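Local coordinates for phosphoinositide 3-kinase adapter protein 1 (Homo sapiens, PDB 5FOR) that links B-cell receptor and Toll-like receptor signalling to phosphoinositide 3-kinase as an adapter, here represented by its TIR domain, at residues A[62-73]-A[94-102]. Residues are numbered along the deposited sequence; the frame is centred on the assembly and turned at random.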
# COMPACT_ATOMS: atom_id res chain seq x y z
N ARG A 62 -6.66 8.96 -1.04
CA ARG A 62 -5.69 10.03 -1.26
C ARG A 62 -4.28 9.46 -1.27
O ARG A 62 -3.42 9.91 -2.03
CB ARG A 62 -5.82 11.13 -0.19
CG ARG A 62 -4.79 12.26 -0.33
CD ARG A 62 -5.34 13.64 0.05
NE ARG A 62 -5.27 13.91 1.48
CZ ARG A 62 -6.30 13.86 2.31
NH1 ARG A 62 -7.51 13.55 1.86
NH2 ARG A 62 -6.13 14.13 3.60
N CYS A 63 -4.04 8.45 -0.45
CA CYS A 63 -2.71 7.85 -0.31
C CYS A 63 -2.81 6.32 -0.22
O CYS A 63 -3.75 5.77 0.36
CB CYS A 63 -2.04 8.47 0.91
SG CYS A 63 -0.75 7.56 1.69
N VAL A 64 -1.86 5.62 -0.85
CA VAL A 64 -1.88 4.17 -0.80
C VAL A 64 -0.61 3.70 -0.15
O VAL A 64 0.48 4.20 -0.45
CB VAL A 64 -2.06 3.50 -2.18
CG1 VAL A 64 -2.05 2.00 -2.02
CG2 VAL A 64 -3.37 3.90 -2.79
N VAL A 65 -0.75 2.76 0.77
CA VAL A 65 0.39 2.12 1.39
C VAL A 65 0.34 0.68 0.93
O VAL A 65 -0.63 -0.03 1.20
CB VAL A 65 0.35 2.23 2.93
CG1 VAL A 65 1.56 1.52 3.55
CG2 VAL A 65 0.31 3.72 3.37
N VAL A 66 1.38 0.27 0.20
CA VAL A 66 1.47 -1.08 -0.37
C VAL A 66 2.36 -1.98 0.48
O VAL A 66 3.58 -1.72 0.61
CB VAL A 66 1.99 -1.04 -1.84
CG1 VAL A 66 1.82 -2.39 -2.50
CG2 VAL A 66 1.26 0.04 -2.64
N LEU A 67 1.80 -3.03 1.06
CA LEU A 67 2.67 -3.96 1.80
C LEU A 67 3.20 -4.96 0.78
O LEU A 67 2.48 -5.82 0.30
CB LEU A 67 1.94 -4.64 2.96
CG LEU A 67 1.28 -3.71 4.00
CD1 LEU A 67 1.06 -4.40 5.32
CD2 LEU A 67 2.08 -2.45 4.21
N LEU A 68 4.47 -4.80 0.43
CA LEU A 68 5.07 -5.65 -0.59
C LEU A 68 5.48 -6.98 -0.00
O LEU A 68 6.62 -7.15 0.43
CB LEU A 68 6.29 -4.97 -1.21
CG LEU A 68 6.68 -5.45 -2.59
CD1 LEU A 68 5.51 -5.18 -3.52
CD2 LEU A 68 7.93 -4.72 -3.04
N SER A 69 4.55 -7.92 0.03
CA SER A 69 4.85 -9.31 0.39
C SER A 69 4.92 -10.19 -0.87
O SER A 69 4.49 -9.78 -1.94
CB SER A 69 3.78 -9.84 1.36
OG SER A 69 2.48 -9.64 0.82
N ALA A 70 5.42 -11.42 -0.71
CA ALA A 70 5.47 -12.41 -1.80
C ALA A 70 4.10 -12.70 -2.39
O ALA A 70 3.95 -12.76 -3.60
CB ALA A 70 6.09 -13.71 -1.30
N GLU A 71 3.11 -12.88 -1.52
CA GLU A 71 1.75 -13.17 -1.98
C GLU A 71 1.14 -11.98 -2.70
O GLU A 71 0.33 -12.14 -3.59
CB GLU A 71 0.88 -13.58 -0.80
CG GLU A 71 -0.49 -14.12 -1.18
CD GLU A 71 -1.31 -14.54 0.04
OE1 GLU A 71 -0.74 -14.67 1.14
OE2 GLU A 71 -2.54 -14.74 -0.11
N LEU A 72 1.55 -10.77 -2.32
CA LEU A 72 1.01 -9.61 -2.95
C LEU A 72 1.60 -9.46 -4.36
O LEU A 72 0.84 -9.20 -5.30
CB LEU A 72 1.25 -8.36 -2.11
CG LEU A 72 0.57 -7.16 -2.80
CD1 LEU A 72 -0.56 -6.58 -1.96
CD2 LEU A 72 1.58 -6.07 -3.18
N VAL A 73 2.91 -9.63 -4.55
CA VAL A 73 3.45 -9.41 -5.89
C VAL A 73 2.91 -10.47 -6.84
O VAL A 73 2.74 -10.19 -8.03
CB VAL A 73 5.02 -9.32 -5.97
CG1 VAL A 73 5.66 -9.03 -4.65
CG2 VAL A 73 5.65 -10.49 -6.72
N ARG A 94 2.05 9.95 -4.08
CA ARG A 94 1.00 9.48 -3.20
C ARG A 94 1.15 8.00 -2.79
O ARG A 94 0.26 7.47 -2.11
CB ARG A 94 -0.36 9.67 -3.86
CG ARG A 94 -0.64 11.08 -4.30
CD ARG A 94 -0.83 11.99 -3.11
NE ARG A 94 -1.17 13.34 -3.53
CZ ARG A 94 -1.18 14.39 -2.72
NH1 ARG A 94 -0.90 14.24 -1.43
NH2 ARG A 94 -1.46 15.59 -3.21
N VAL A 95 2.24 7.33 -3.21
CA VAL A 95 2.37 5.90 -2.96
C VAL A 95 3.53 5.56 -2.04
O VAL A 95 4.65 6.03 -2.21
CB VAL A 95 2.51 5.09 -4.26
CG1 VAL A 95 2.51 3.53 -3.96
CG2 VAL A 95 1.43 5.46 -5.21
N VAL A 96 3.24 4.70 -1.06
CA VAL A 96 4.24 4.23 -0.13
C VAL A 96 4.30 2.73 -0.18
O VAL A 96 3.26 2.05 -0.23
CB VAL A 96 3.96 4.73 1.30
CG1 VAL A 96 5.07 4.28 2.27
CG2 VAL A 96 3.89 6.24 1.28
N ARG A 97 5.50 2.18 -0.18
CA ARG A 97 5.60 0.73 -0.14
C ARG A 97 6.40 0.31 1.05
O ARG A 97 7.38 0.97 1.44
CB ARG A 97 6.19 0.15 -1.44
CG ARG A 97 7.68 0.40 -1.70
CD ARG A 97 8.13 -0.38 -2.95
NE ARG A 97 9.45 0.06 -3.37
CZ ARG A 97 9.69 0.97 -4.30
NH1 ARG A 97 8.70 1.52 -4.98
NH2 ARG A 97 10.95 1.33 -4.55
N LEU A 98 5.94 -0.76 1.68
CA LEU A 98 6.70 -1.38 2.74
C LEU A 98 7.19 -2.74 2.26
O LEU A 98 6.40 -3.58 1.84
CB LEU A 98 5.88 -1.53 4.02
CG LEU A 98 6.66 -2.37 5.04
CD1 LEU A 98 7.71 -1.48 5.64
CD2 LEU A 98 5.78 -2.96 6.11
N LEU A 99 8.50 -2.95 2.32
CA LEU A 99 9.09 -4.22 1.90
C LEU A 99 8.90 -5.27 2.97
O LEU A 99 9.56 -5.21 4.01
CB LEU A 99 10.58 -4.07 1.61
CG LEU A 99 10.92 -3.03 0.54
CD1 LEU A 99 12.43 -2.96 0.32
CD2 LEU A 99 10.22 -3.38 -0.73
N CYS A 100 8.04 -6.24 2.72
CA CYS A 100 7.77 -7.34 3.66
C CYS A 100 8.34 -8.68 3.18
O CYS A 100 7.59 -9.52 2.68
CB CYS A 100 6.27 -7.54 3.89
SG CYS A 100 5.42 -6.18 4.60
N GLY A 101 9.65 -8.88 3.34
CA GLY A 101 10.28 -10.13 2.92
C GLY A 101 10.43 -10.27 1.41
O GLY A 101 10.52 -11.36 0.89
N VAL A 102 10.40 -9.13 0.73
CA VAL A 102 10.62 -9.01 -0.70
C VAL A 102 11.74 -8.01 -0.92
O VAL A 102 11.65 -6.84 -0.52
CB VAL A 102 9.35 -8.54 -1.45
CG1 VAL A 102 9.72 -8.25 -2.91
CG2 VAL A 102 8.20 -9.57 -1.35
O HOH W 1 6.77 -12.40 2.09
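R94 lays its aliphatic chain against the carbonyl of R62, with CD 3.5 Å from R62 O; its NH1 hydrogen-bonds to A137 O and S139 O, and its own O accepts a backbone hydrogen bond from V64 N. From V95 the strands run parallel, their axes 19° apart. Backbone hydrogen bonds continue from V96 N to V64 O, V66 N to V96 O (2.6 Å, nearly straight), L98 N to V66 O and L68 N to L98 O. On one face V95 CG1 meets V66 CG2 at 3.9 Å; on the other L98 CB packs against L67 CD2. R97 leads away, NE salt-bridged to E120, its guanidinium meeting W115 through a hydrogen bond to O and a cation-pi contact. L99 lies alongside L68, CD2 to CD2 3.5 Å. C100 N hydrogen-bonds to L68 O at 2.8 Å, 43° above the carbonyl plane. V102 CG1, anti to N (chi1 172°), turns to L68 CD2, while CG2, beside N, rests 3.4 Å from L68 O, S69 C and A70 N; an alanine here would probably open a gap between L68 and the start of helix 70-76. Strand 63-68 is central in the parallel TIR sheet, beside 9-13; 95-99 borders edge strand 119-121, and W20 of helix 18-30 packs on L67 and L98.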